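Local coordinates for cell wall binding protein cwp8 (Peptoclostridium difficile, PDB 5J6Q) that probably anchors itself in the bacterial cell wall through its three CWB2 modules, as a surface protein of the S-layer, at residues Glu18-Leu23 against Gln55-Ile60; Gly198-Thr203 against Asn582-Ile587; Tyr517-Gly522 against Val531-Ala536; Pro546-Thr551 against Lys556-Val561. All blocks are in the same frame, centred on the assembly; numbering follows the deposited sequence.

Contact 1. Residues Glu18-Leu23 against Gln55-Ile60; sequences EVRKAL and QLQNKI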
loop_
_atom_site.group_PDB
_atom_site.type_symbol
_atom_site.label_atom_id
_atom_site.label_comp_id
_atom_site.label_asym_id
_atom_site.label_seq_id
_atom_site.Cartn_x
_atom_site.Cartn_y
_atom_site.Cartn_z
ATOM N N GLU A 18 2.439 -16.497 -29.504
ATOM C CA GLU A 18 2.582 -15.226 -30.173
ATOM C C GLU A 18 3.902 -15.361 -30.982
ATOM O O GLU A 18 3.990 -15.026 -32.173
ATOM C CB GLU A 18 2.655 -14.116 -29.102
ATOM C CG GLU A 18 1.281 -13.591 -28.678
ATOM C CD GLU A 18 1.345 -12.420 -27.697
ATOM O OE1 GLU A 18 2.451 -11.952 -27.356
ATOM O OE2 GLU A 18 0.264 -11.972 -27.264
ATOM N N VAL A 19 4.936 -15.927 -30.323
ATOM C CA VAL A 19 6.219 -16.065 -31.002
ATOM C C VAL A 19 6.138 -17.208 -32.065
ATOM O O VAL A 19 6.673 -17.059 -33.146
ATOM C CB VAL A 19 7.277 -16.353 -29.898
ATOM C CG1 VAL A 19 8.571 -16.716 -30.558
ATOM C CG2 VAL A 19 7.460 -15.129 -28.976
ATOM N N ARG A 20 5.500 -18.345 -31.713
ATOM C CA ARG A 20 5.356 -19.470 -32.653
ATOM C C ARG A 20 4.761 -18.945 -33.982
ATOM O O ARG A 20 5.307 -19.162 -35.054
ATOM C CB ARG A 20 4.475 -20.616 -32.018
ATOM C CG ARG A 20 4.548 -21.857 -32.871
ATOM C CD ARG A 20 3.946 -23.126 -32.293
ATOM N NE ARG A 20 3.822 -23.145 -30.835
ATOM C CZ ARG A 20 4.648 -23.810 -30.033
ATOM N NH1 ARG A 20 5.665 -24.499 -30.535
ATOM N NH2 ARG A 20 4.465 -23.786 -28.726
ATOM N N LYS A 21 3.696 -18.197 -33.905
ATOM C CA LYS A 21 3.076 -17.664 -35.112
ATOM C C LYS A 21 3.962 -16.697 -35.839
ATOM O O LYS A 21 4.079 -16.784 -37.071
ATOM C CB LYS A 21 1.754 -16.970 -34.741
ATOM C CG LYS A 21 0.624 -17.965 -34.504
ATOM C CD LYS A 21 -0.717 -17.238 -34.296
ATOM C CE LYS A 21 -1.734 -18.124 -33.597
ATOM N NZ LYS A 21 -2.884 -17.347 -33.050
ATOM N N ALA A 22 4.633 -15.768 -35.094
ATOM C CA ALA A 22 5.473 -14.748 -35.745
ATOM C C ALA A 22 6.662 -15.438 -36.464
ATOM O O ALA A 22 7.119 -14.982 -37.538
ATOM C CB ALA A 22 5.989 -13.731 -34.689
ATOM N N LEU A 23 7.193 -16.512 -35.850
ATOM C CA LEU A 23 8.291 -17.257 -36.510
ATOM C C LEU A 23 7.818 -17.830 -37.868
ATOM O O LEU A 23 8.646 -18.123 -38.710
ATOM C CB LEU A 23 8.750 -18.452 -35.627
ATOM C CG LEU A 23 9.451 -18.043 -34.356
ATOM C CD1 LEU A 23 9.777 -19.248 -33.463
ATOM C CD2 LEU A 23 10.742 -17.331 -34.753
ATOM N N GLN A 55 12.354 -23.843 -28.024
ATOM C CA GLN A 55 13.563 -23.468 -27.235
ATOM C C GLN A 55 13.111 -22.254 -26.346
ATOM O O GLN A 55 13.632 -22.089 -25.282
ATOM C CB GLN A 55 14.670 -23.039 -28.214
ATOM C CG GLN A 55 15.973 -22.474 -27.465
ATOM C CD GLN A 55 16.933 -22.048 -28.520
ATOM O OE1 GLN A 55 16.731 -21.037 -29.303
ATOM N NE2 GLN A 55 17.821 -22.905 -28.797
ATOM N N LEU A 56 12.052 -21.453 -26.769
ATOM C CA LEU A 56 11.658 -20.278 -25.969
ATOM C C LEU A 56 11.121 -20.838 -24.675
ATOM O O LEU A 56 11.596 -20.552 -23.534
ATOM C CB LEU A 56 10.600 -19.370 -26.718
ATOM C CG LEU A 56 9.998 -18.209 -25.815
ATOM C CD1 LEU A 56 11.133 -17.385 -25.145
ATOM C CD2 LEU A 56 9.217 -17.198 -26.601
ATOM N N GLN A 57 10.085 -21.719 -24.881
ATOM C CA GLN A 57 9.464 -22.481 -23.807
ATOM C C GLN A 57 10.494 -23.112 -22.838
ATOM O O GLN A 57 10.332 -22.993 -21.605
ATOM C CB GLN A 57 8.661 -23.653 -24.391
ATOM C CG GLN A 57 7.872 -24.404 -23.340
ATOM C CD GLN A 57 6.389 -24.216 -23.612
ATOM O OE1 GLN A 57 5.700 -23.487 -22.896
ATOM N NE2 GLN A 57 5.856 -24.879 -24.667
ATOM N N ASN A 58 11.517 -23.833 -23.374
ATOM C CA ASN A 58 12.472 -24.460 -22.467
ATOM C C ASN A 58 13.276 -23.389 -21.686
ATOM O O ASN A 58 13.708 -23.694 -20.573
ATOM C CB ASN A 58 13.519 -25.355 -23.216
ATOM C CG ASN A 58 12.914 -26.624 -23.875
ATOM O OD1 ASN A 58 13.471 -27.125 -24.870
ATOM N ND2 ASN A 58 11.867 -27.203 -23.362
ATOM N N LYS A 59 13.594 -22.237 -22.293
ATOM C CA LYS A 59 14.401 -21.240 -21.590
ATOM C C LYS A 59 13.563 -20.642 -20.506
ATOM O O LYS A 59 14.038 -20.498 -19.375
ATOM C CB LYS A 59 14.957 -20.179 -22.595
ATOM C CG LYS A 59 16.173 -20.811 -23.421
ATOM C CD LYS A 59 16.929 -19.755 -24.307
ATOM C CE LYS A 59 18.023 -20.477 -25.104
ATOM N NZ LYS A 59 18.705 -19.526 -26.009
ATOM N N ILE A 60 12.301 -20.333 -20.819
ATOM C CA ILE A 60 11.397 -19.811 -19.818
ATOM C C ILE A 60 11.246 -20.794 -18.648
ATOM O O ILE A 60 11.217 -20.349 -17.481
ATOM C CB ILE A 60 10.008 -19.515 -20.468
ATOM C CG1 ILE A 60 10.037 -18.214 -21.318
ATOM C CG2 ILE A 60 8.956 -19.391 -19.354
ATOM C CD1 ILE A 60 8.712 -18.076 -22.171
#

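Contact 2. Residues Gly198-Thr203 against Asn582-Ile587; sequences GIRLTT and NAIEKI. With SO4 (sulfate ion), chain F.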
loop_
_atom_site.group_PDB
_atom_site.type_symbol
_atom_site.label_atom_id
_atom_site.label_comp_id
_atom_site.label_asym_id
_atom_site.label_seq_id
_atom_site.Cartn_x
_atom_site.Cartn_y
_atom_site.Cartn_z
ATOM N N GLY A 198 -3.804 8.068 1.073
ATOM C CA GLY A 198 -3.414 9.474 1.247
ATOM C C GLY A 198 -2.602 9.686 2.551
ATOM O O GLY A 198 -1.635 10.443 2.605
ATOM N N ILE A 199 -2.964 8.962 3.627
ATOM C CA ILE A 199 -2.244 9.124 4.896
ATOM C C ILE A 199 -2.103 7.760 5.664
ATOM O O ILE A 199 -1.155 7.571 6.391
ATOM C CB ILE A 199 -2.948 10.261 5.659
ATOM C CG1 ILE A 199 -2.277 10.500 7.027
ATOM C CG2 ILE A 199 -4.506 9.934 5.802
ATOM C CD1 ILE A 199 -2.641 11.859 7.632
ATOM N N ARG A 200 -2.996 6.814 5.445
ATOM C CA ARG A 200 -2.872 5.514 6.065
ATOM C C ARG A 200 -2.686 4.365 5.056
ATOM O O ARG A 200 -3.235 4.393 3.982
ATOM C CB ARG A 200 -4.166 5.207 6.825
ATOM C CG ARG A 200 -4.545 6.231 7.895
ATOM C CD ARG A 200 -6.040 5.991 8.337
ATOM N NE ARG A 200 -7.018 6.301 7.271
ATOM C CZ ARG A 200 -8.329 6.500 7.489
ATOM N NH1 ARG A 200 -8.839 6.458 8.719
ATOM N NH2 ARG A 200 -9.147 6.742 6.452
ATOM N N LEU A 201 -1.923 3.364 5.400
ATOM C CA LEU A 201 -1.927 2.208 4.524
ATOM C C LEU A 201 -3.310 1.519 4.604
ATOM O O LEU A 201 -4.053 1.689 5.560
ATOM C CB LEU A 201 -0.871 1.205 4.944
ATOM C CG LEU A 201 0.594 1.757 4.820
ATOM C CD1 LEU A 201 1.566 0.810 5.664
ATOM C CD2 LEU A 201 0.999 1.780 3.334
ATOM N N THR A 202 -3.678 0.716 3.579
ATOM C CA THR A 202 -4.998 0.020 3.617
ATOM C C THR A 202 -4.656 -1.356 4.194
ATOM O O THR A 202 -3.470 -1.623 4.495
ATOM C CB THR A 202 -5.513 -0.145 2.151
ATOM O OG1 THR A 202 -4.468 -0.842 1.482
ATOM C CG2 THR A 202 -5.727 1.175 1.461
ATOM N N THR A 203 -5.653 -2.226 4.391
ATOM C CA THR A 203 -5.378 -3.622 4.778
ATOM C C THR A 203 -4.447 -4.257 3.677
ATOM O O THR A 203 -3.540 -5.006 4.025
ATOM C CB THR A 203 -6.743 -4.451 4.839
ATOM O OG1 THR A 203 -7.633 -3.717 5.702
ATOM C CG2 THR A 203 -6.545 -5.924 5.446
ATOM N N ASN A 582 -10.432 12.468 7.117
ATOM C CA ASN A 582 -10.309 13.896 7.506
ATOM C C ASN A 582 -9.911 14.154 9.043
ATOM O O ASN A 582 -9.153 15.096 9.319
ATOM C CB ASN A 582 -11.579 14.600 7.228
ATOM C CG ASN A 582 -11.707 14.994 5.755
ATOM O OD1 ASN A 582 -12.777 15.513 5.389
ATOM N ND2 ASN A 582 -10.705 14.775 4.848
ATOM N N ALA A 583 -10.406 13.334 9.989
ATOM C CA ALA A 583 -10.065 13.521 11.403
ATOM C C ALA A 583 -8.625 13.174 11.588
ATOM O O ALA A 583 -7.976 13.848 12.354
ATOM C CB ALA A 583 -10.901 12.614 12.326
ATOM N N ILE A 584 -8.148 12.108 10.924
ATOM C CA ILE A 584 -6.728 11.757 10.971
ATOM C C ILE A 584 -5.922 12.897 10.351
ATOM O O ILE A 584 -4.784 13.209 10.828
ATOM C CB ILE A 584 -6.389 10.450 10.152
ATOM C CG1 ILE A 584 -7.179 9.207 10.681
ATOM C CG2 ILE A 584 -4.856 10.128 10.157
ATOM C CD1 ILE A 584 -7.404 9.057 12.202
ATOM N N GLU A 585 -6.461 13.526 9.280
ATOM C CA GLU A 585 -5.668 14.562 8.630
ATOM C C GLU A 585 -5.656 15.754 9.585
ATOM O O GLU A 585 -4.561 16.295 9.829
ATOM C CB GLU A 585 -6.227 14.952 7.228
ATOM C CG GLU A 585 -6.047 13.802 6.240
ATOM C CD GLU A 585 -6.700 14.082 4.897
ATOM O OE1 GLU A 585 -6.009 13.896 3.899
ATOM O OE2 GLU A 585 -7.912 14.459 4.853
ATOM N N LYS A 586 -6.816 16.077 10.152
ATOM C CA LYS A 586 -6.974 17.199 11.096
ATOM C C LYS A 586 -5.976 17.011 12.224
ATOM O O LYS A 586 -5.281 17.960 12.568
ATOM C CB LYS A 586 -8.424 17.248 11.701
ATOM C CG LYS A 586 -8.880 18.645 12.304
ATOM C CD LYS A 586 -8.139 19.883 11.589
ATOM C CE LYS A 586 -8.998 20.577 10.513
ATOM N NZ LYS A 586 -8.133 21.513 9.721
ATOM N N ILE A 587 -5.862 15.763 12.768
ATOM C CA ILE A 587 -5.008 15.480 13.895
ATOM C C ILE A 587 -3.541 15.695 13.478
ATOM O O ILE A 587 -2.781 16.386 14.179
ATOM C CB ILE A 587 -5.266 14.026 14.465
ATOM C CG1 ILE A 587 -6.678 13.862 15.058
ATOM C CG2 ILE A 587 -4.258 13.732 15.550
ATOM C CD1 ILE A 587 -6.954 12.401 15.386
HETATM S S SO4 F . -12.960 8.324 4.753
HETATM O O1 SO4 F . -12.518 8.705 3.389
HETATM O O2 SO4 F . -13.746 9.384 5.372
HETATM O O3 SO4 F . -13.803 7.127 4.694
HETATM O O4 SO4 F . -11.778 8.023 5.513
#

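Contact 3. Residues Tyr517-Gly522 against Val531-Ala536; sequences YVAKDG and VDALTA. With SO4 (sulfate ion), chain H.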
loop_
_atom_site.group_PDB
_atom_site.type_symbol
_atom_site.label_atom_id
_atom_site.label_comp_id
_atom_site.label_asym_id
_atom_site.label_seq_id
_atom_site.Cartn_x
_atom_site.Cartn_y
_atom_site.Cartn_z
ATOM N N TYR A 517 -2.940 8.343 20.076
ATOM C CA TYR A 517 -3.710 7.244 19.543
ATOM C C TYR A 517 -5.160 7.795 19.183
ATOM O O TYR A 517 -5.605 8.768 19.806
ATOM C CB TYR A 517 -3.869 6.226 20.654
ATOM C CG TYR A 517 -2.601 5.410 20.870
ATOM C CD1 TYR A 517 -1.530 5.923 21.573
ATOM C CD2 TYR A 517 -2.477 4.127 20.356
ATOM C CE1 TYR A 517 -0.371 5.192 21.777
ATOM C CE2 TYR A 517 -1.313 3.379 20.535
ATOM C CZ TYR A 517 -0.265 3.926 21.253
ATOM O OH TYR A 517 0.896 3.244 21.392
ATOM N N VAL A 518 -5.918 7.168 18.248
ATOM C CA VAL A 518 -7.317 7.711 17.979
ATOM C C VAL A 518 -8.267 6.510 17.812
ATOM O O VAL A 518 -7.848 5.507 17.218
ATOM C CB VAL A 518 -7.256 8.653 16.722
ATOM C CG1 VAL A 518 -6.622 8.003 15.511
ATOM C CG2 VAL A 518 -8.636 9.161 16.339
ATOM N N ALA A 519 -9.527 6.591 18.335
ATOM C CA ALA A 519 -10.408 5.463 18.230
ATOM C C ALA A 519 -11.863 5.931 18.110
ATOM O O ALA A 519 -12.153 7.052 18.465
ATOM C CB ALA A 519 -10.248 4.635 19.510
ATOM N N LYS A 520 -12.790 5.076 17.689
ATOM C CA LYS A 520 -14.218 5.624 17.499
ATOM C C LYS A 520 -14.783 6.028 18.712
ATOM O O LYS A 520 -14.554 5.389 19.731
ATOM C CB LYS A 520 -15.019 4.501 16.860
ATOM C CG LYS A 520 -14.515 4.386 15.438
ATOM C CD LYS A 520 -15.413 3.422 14.614
ATOM C CE LYS A 520 -15.013 2.030 14.833
ATOM N NZ LYS A 520 -16.079 1.188 14.336
ATOM N N ASP A 521 -15.547 7.078 18.702
ATOM C CA ASP A 521 -16.179 7.567 19.943
ATOM C C ASP A 521 -17.616 7.010 20.285
ATOM O O ASP A 521 -18.180 7.348 21.305
ATOM C CB ASP A 521 -16.291 9.096 19.776
ATOM C CG ASP A 521 -17.115 9.496 18.494
ATOM O OD1 ASP A 521 -17.727 8.612 17.867
ATOM O OD2 ASP A 521 -17.145 10.687 18.146
ATOM N N GLY A 522 -18.231 6.230 19.412
ATOM C CA GLY A 522 -19.517 5.627 19.789
ATOM C C GLY A 522 -20.717 6.344 19.176
ATOM O O GLY A 522 -21.833 5.907 19.336
ATOM N N VAL A 531 -15.502 -0.263 22.156
ATOM C CA VAL A 531 -14.649 -1.412 22.531
ATOM C C VAL A 531 -13.222 -1.266 22.014
ATOM O O VAL A 531 -12.289 -1.711 22.668
ATOM C CB VAL A 531 -15.287 -2.716 21.995
ATOM C CG1 VAL A 531 -15.409 -2.622 20.460
ATOM C CG2 VAL A 531 -14.422 -3.933 22.406
ATOM N N ASP A 532 -13.032 -0.629 20.839
ATOM C CA ASP A 532 -11.664 -0.483 20.325
ATOM C C ASP A 532 -10.793 0.381 21.315
ATOM O O ASP A 532 -9.637 0.071 21.602
ATOM C CB ASP A 532 -11.703 0.150 18.912
ATOM C CG ASP A 532 -12.206 -0.832 17.833
ATOM O OD1 ASP A 532 -12.302 -2.065 18.122
ATOM O OD2 ASP A 532 -12.475 -0.392 16.741
ATOM N N ALA A 533 -11.372 1.457 21.762
ATOM C CA ALA A 533 -10.808 2.364 22.662
ATOM C C ALA A 533 -10.382 1.556 23.927
ATOM O O ALA A 533 -9.240 1.669 24.357
ATOM C CB ALA A 533 -11.816 3.441 23.020
ATOM N N LEU A 534 -11.292 0.752 24.497
ATOM C CA LEU A 534 -10.989 0.003 25.689
ATOM C C LEU A 534 -9.902 -1.091 25.416
ATOM O O LEU A 534 -9.042 -1.230 26.253
ATOM C CB LEU A 534 -12.309 -0.500 26.352
ATOM C CG LEU A 534 -12.822 -1.772 25.847
ATOM C CD1 LEU A 534 -12.143 -2.954 26.630
ATOM C CD2 LEU A 534 -14.330 -1.768 25.973
ATOM N N THR A 535 -9.851 -1.798 24.259
ATOM C CA THR A 535 -8.714 -2.755 24.131
ATOM C C THR A 535 -7.378 -2.013 23.971
ATOM O O THR A 535 -6.358 -2.534 24.424
ATOM C CB THR A 535 -8.871 -3.712 22.946
ATOM O OG1 THR A 535 -9.065 -3.015 21.740
ATOM C CG2 THR A 535 -10.033 -4.687 23.142
ATOM N N ALA A 536 -7.381 -0.763 23.381
ATOM C CA ALA A 536 -6.125 -0.045 23.272
ATOM C C ALA A 536 -5.694 0.810 24.497
ATOM O O ALA A 536 -4.514 1.265 24.532
ATOM C CB ALA A 536 -6.131 0.859 22.033
HETATM S S SO4 H . 1.854 1.721 18.545
HETATM O O1 SO4 H . 0.457 2.095 18.811
HETATM O O2 SO4 H . 1.904 0.993 17.131
HETATM O O3 SO4 H . 2.874 2.818 18.524
HETATM O O4 SO4 H . 1.974 0.892 19.723
HETATM O O HOH W 1 -13.588 2.649 20.264
HETATM O O HOH W 2 -12.013 2.618 16.344
#

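Contact 4. Residues Pro546-Thr551 against Lys556-Val561; sequences PIVLTT and KSQEEV. With SO4 (sulfate ion), chain B.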
loop_
_atom_site.group_PDB
_atom_site.type_symbol
_atom_site.label_atom_id
_atom_site.label_comp_id
_atom_site.label_asym_id
_atom_site.label_seq_id
_atom_site.Cartn_x
_atom_site.Cartn_y
_atom_site.Cartn_z
ATOM N N PRO A 546 -2.273 9.746 24.960
ATOM C CA PRO A 546 -3.748 9.764 25.079
ATOM C C PRO A 546 -4.514 9.031 23.852
ATOM O O PRO A 546 -3.939 8.733 22.812
ATOM C CB PRO A 546 -4.041 11.249 25.027
ATOM C CG PRO A 546 -3.104 11.696 23.896
ATOM C CD PRO A 546 -1.765 11.026 24.417
ATOM N N ILE A 547 -5.822 8.805 24.036
ATOM C CA ILE A 547 -6.633 8.238 23.002
ATOM C C ILE A 547 -7.597 9.393 22.617
ATOM O O ILE A 547 -8.366 9.837 23.442
ATOM C CB ILE A 547 -7.415 6.988 23.433
ATOM C CG1 ILE A 547 -6.431 5.843 23.695
ATOM C CG2 ILE A 547 -8.471 6.573 22.214
ATOM C CD1 ILE A 547 -7.077 4.512 24.225
ATOM N N VAL A 548 -7.467 9.927 21.422
ATOM C CA VAL A 548 -8.418 10.945 20.989
ATOM C C VAL A 548 -9.705 10.119 20.566
ATOM O O VAL A 548 -9.578 9.188 19.766
ATOM C CB VAL A 548 -7.781 11.658 19.762
ATOM C CG1 VAL A 548 -8.816 12.584 19.010
ATOM C CG2 VAL A 548 -6.554 12.491 20.250
ATOM N N LEU A 549 -10.900 10.448 21.077
ATOM C CA LEU A 549 -12.072 9.646 20.620
ATOM C C LEU A 549 -12.826 10.436 19.547
ATOM O O LEU A 549 -13.378 11.552 19.774
ATOM C CB LEU A 549 -13.008 9.388 21.783
ATOM C CG LEU A 549 -12.407 8.466 22.850
ATOM C CD1 LEU A 549 -13.364 8.455 24.043
ATOM C CD2 LEU A 549 -12.111 7.025 22.310
ATOM N N THR A 550 -12.803 9.852 18.318
ATOM C CA THR A 550 -13.589 10.483 17.306
ATOM C C THR A 550 -13.975 9.469 16.202
ATOM O O THR A 550 -13.199 8.537 15.935
ATOM C CB THR A 550 -12.822 11.642 16.632
ATOM O OG1 THR A 550 -13.791 12.466 15.935
ATOM C CG2 THR A 550 -11.861 11.155 15.618
ATOM N N THR A 551 -15.168 9.672 15.568
ATOM C CA THR A 551 -15.496 8.830 14.397
ATOM C C THR A 551 -15.457 9.683 13.167
ATOM O O THR A 551 -14.869 9.324 12.167
ATOM C CB THR A 551 -16.895 8.163 14.529
ATOM O OG1 THR A 551 -16.892 7.434 15.733
ATOM C CG2 THR A 551 -17.161 7.163 13.352
ATOM N N LYS A 556 -14.161 21.149 17.667
ATOM C CA LYS A 556 -13.332 22.311 17.818
ATOM C C LYS A 556 -12.619 22.224 19.147
ATOM O O LYS A 556 -11.380 22.488 19.184
ATOM C CB LYS A 556 -14.216 23.605 17.718
ATOM C CG LYS A 556 -14.428 23.991 16.259
ATOM C CD LYS A 556 -14.912 25.444 16.099
ATOM C CE LYS A 556 -16.345 25.631 16.563
ATOM N NZ LYS A 556 -17.345 25.194 15.548
ATOM N N SER A 557 -13.332 21.870 20.222
ATOM C CA SER A 557 -12.675 21.727 21.557
ATOM C C SER A 557 -11.463 20.715 21.487
ATOM O O SER A 557 -10.378 20.941 22.054
ATOM C CB SER A 557 -13.711 21.281 22.593
ATOM O OG SER A 557 -14.127 19.971 22.185
ATOM N N GLN A 558 -11.612 19.608 20.705
ATOM C CA GLN A 558 -10.518 18.659 20.506
ATOM C C GLN A 558 -9.428 19.209 19.651
ATOM O O GLN A 558 -8.222 19.047 19.985
ATOM C CB GLN A 558 -11.009 17.344 19.857
ATOM C CG GLN A 558 -11.811 16.469 20.904
ATOM C CD GLN A 558 -12.518 15.275 20.111
ATOM O OE1 GLN A 558 -13.009 15.481 19.039
ATOM N NE2 GLN A 558 -12.389 13.977 20.578
ATOM N N GLU A 559 -9.799 19.907 18.574
ATOM C CA GLU A 559 -8.818 20.486 17.683
ATOM C C GLU A 559 -7.818 21.512 18.536
ATOM O O GLU A 559 -6.614 21.466 18.386
ATOM C CB GLU A 559 -9.560 21.281 16.611
ATOM C CG GLU A 559 -9.724 20.573 15.270
ATOM C CD GLU A 559 -10.358 21.586 14.222
ATOM O OE1 GLU A 559 -9.939 22.734 14.247
ATOM O OE2 GLU A 559 -11.276 21.228 13.419
ATOM N N GLU A 560 -8.394 22.373 19.375
ATOM C CA GLU A 560 -7.685 23.317 20.175
ATOM C C GLU A 560 -6.744 22.633 21.177
ATOM O O GLU A 560 -5.612 23.065 21.218
ATOM C CB GLU A 560 -8.653 24.206 20.889
ATOM C CG GLU A 560 -9.102 25.288 19.911
ATOM C CD GLU A 560 -10.297 26.175 20.458
ATOM O OE1 GLU A 560 -10.442 26.343 21.666
ATOM O OE2 GLU A 560 -11.025 26.713 19.672
ATOM N N VAL A 561 -7.190 21.569 21.958
ATOM C CA VAL A 561 -6.295 20.906 22.880
ATOM C C VAL A 561 -5.222 20.120 22.211
ATOM O O VAL A 561 -4.065 20.036 22.771
ATOM C CB VAL A 561 -6.975 20.015 23.958
ATOM C CG1 VAL A 561 -8.172 20.770 24.588
ATOM C CG2 VAL A 561 -7.360 18.697 23.380
HETATM S S SO4 B . -17.509 22.255 18.937
HETATM O O1 SO4 B . -17.793 23.781 19.011
HETATM O O2 SO4 B . -17.234 21.863 17.467
HETATM O O3 SO4 B . -18.730 21.528 19.414
HETATM O O4 SO4 B . -16.345 21.900 19.957
#

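Contact 1. Residues Glu18-Leu23 against Gln55-Ile60
Helices 13-24 and 53-61 come closest at Val19 and Leu56, whose CA atoms are 8.5 Å apart, and the link between them is made by side chains alone. One methyl of Leu56, CD2, meets both branches of Val19: CG2 lies 3.6 Å from Leu56 CD2, while CB and CG1 of Val19 stand only slightly farther from that same methyl. Leu56 has CG anti to its own N (chi1 172°), which carries CD2 across the gap, and the two side chains meet at about a right angle. Both residues are buried. Val19 also rests on Leu50 of the intervening connection, and Leu56 on Val45 of strand 41-45, so the pair belongs to the apolar layer between the two helices and the mixed sheet beneath them.

Nearer the surface, Arg20 and Gln57 reach toward each other with the ends of their chains. Gln57 NE2 sits at the edge of the guanidinium, close to its plane, at 4.4 Å from Arg20 NH2. Both are nitrogen donors, and the polar end of Arg20 is held instead by a salt bridge from NE to Glu17 of its own helix. The chemistry is therefore that of a small van der Waals joint between two buried aliphatic chains, with the nitrogen donors of Arg20 and Gln57 at its more exposed side and no polar bond between them.

Contact 2. Residues Gly198-Thr203 against Asn582-Ile587
Ile199 and Ile584 make the apolar centre of this contact, CD1 of Ile199 lying 3.8 Å from CG2 of Ile584. Ile199 has CG1 anti to its backbone N (chi1 179°), which extends CD1 toward helix 581-590, where it also comes within 4.2 Å of Glu585 CG. Arg200 approaches the other branch of Ile584: its NH1 stands 3.8 Å from Ile584 CG1, a carbon that lies oblique to the guanidinium plane, and the two chains run at about a right angle. Ile584 thus meets two successive residues of the loop, CG2 against Ile199 and CG1 against Arg200.

Outside this shell, several polar groups fix the arginine. Asp197 forms a salt bridge with NE, and NH1 donates to the Ile579 carbonyl and to Gln574. At the guanidinium edge, NH2 makes a weak bond of 3.1 Å to O4 of a sulfate, probably from the crystallisation liquor; Lys581 N at the start of the helix binds the same ion. On the helix, Asn582 ND2 donates to Glu585 OE2 at 2.8 Å, nearly along the C-O axis of the carboxylate, and may thereby steady the chain whose CG touches Ile199.

Beneath lie Val286 of strand 286-289 and Leu572 of strand 572-575. A loop from the Cwp8 domain 3 region, leading into helix 203-213, is therefore laid against a C-terminal helix beside a parallel sheet, consistent with an interface between the domain 3 region and the alpha/beta fold of a CWB2 module.

Contact 3. Residues Tyr517-Gly522 against Val531-Ala536
Ala519 meets Ala533 where helix 531-542 packs on strand 516-519, the first two elements of a beta-alpha-beta unit that continues into strand 547-549 of the parallel sheet. The small residues permit a close approach, with CA atoms 5.4 Å apart at this point. The methyl of Ala519 points at the helix backbone, its CB 3.9 Å from Ala533 CA and almost as near to Ala533 CB. Ile547 of the next strand touches Ala519 as well, and Leu549 touches Ala533.

Beyond the strand's end, Lys520 and Asp532 pass each other at a slant. The lysine has CG anti to its carbonyl carbon (chi1 -71°) and bends at chi3, which brings CE to 4.0 Å from Asp532 OD2. The ammonium itself is farther away, NZ lying 4.6 Å from OD2, so the opposite charges are near without touching; NZ instead bonds to Gln529 OE1. Any mutual stabilisation of the two charges would be through space.

At the other end of the strand, Tyr517 also points toward the helix, and its hydroxyl bonds to Ser543. A sulfate, also bound by Lys515 and Lys571, lies near the hydroxyl, but the place of its closest oxygen is doubtful.

Two waters join the backbone of Lys520 to the first turn of the helix. One donates to Lys520 O and accepts from Ala533 N at 2.9 Å. The other accepts from Lys520 N, also at 2.9 Å, and donates to Asp532 OD2 at 3.1 Å.

Contact 4. Residues Pro546-Thr551 against Lys556-Val561
Val548 is the first residue of Pro546-Thr551 to touch the helix, its CG1 4.1 Å from Gln558 NE2. CG1 is anti to the backbone N (chi1 168°), and the valine and glutamine chains approach at a slant; the end of the glutamine passes this methyl and reaches the strand backbone. Leu549 then supplies the polar link through its main chain: Gln558 NE2 donates to Leu549 O at 2.7 Å, with an N-H...O angle of 154°. Leu549 O lies in the plane of the Gln558 amide, whereas the donor stands above the carbonyl plane, 40° out of it. The leucine side chain itself leads away from the helix. At Thr550 the approach is loose, OG1 standing 4.4 Å from Gln558 OE1, and that hydroxyl bonds to Lys499.

Several bonds keep the buried amide from turning. Its NE2 also donates to Asn502, and its OE1 accepts from Ser555 N just before the helix. At the helix start, a sulfate probably from the crystallisation liquor accepts from Lys556 N at 3.2 Å and from Ser557 N at 3.0 Å, two peptide N-H groups pointing out of the first turn.

Strand 547-549, at an edge of its parallel sheet, pairs with strand 516-519. Helix 556-565 touches two other helices, Ser557 and Val561 on Ala503 of 498-509 and Glu559 on Lys586 of 581-590, while Ile506 and Ile587 also pack on Val548.

How the contacts relate
From the N terminus, contact 1 closes first, a short loop that brings helices 13-24 and 53-61 together over the mixed sheet, far from the rest: its centre is 48 Å from that of contact 2 and farther from the others. Contact 2 opens much later and closes a loop of 378 residues, almost to the C terminus, joining the loop before helix 203-213 to C-terminal helix 581-590. Within that span fall contacts 3 and 4, two short local loops in series, which share neighbouring strands 516-519 and 547-549 of one parallel sheet. Contact 2's helix touches both, Ile584 and Ile587 packing on Val518 and Ala583 on Thr550, while Asp521 and Thr551 link contacts 3 and 4.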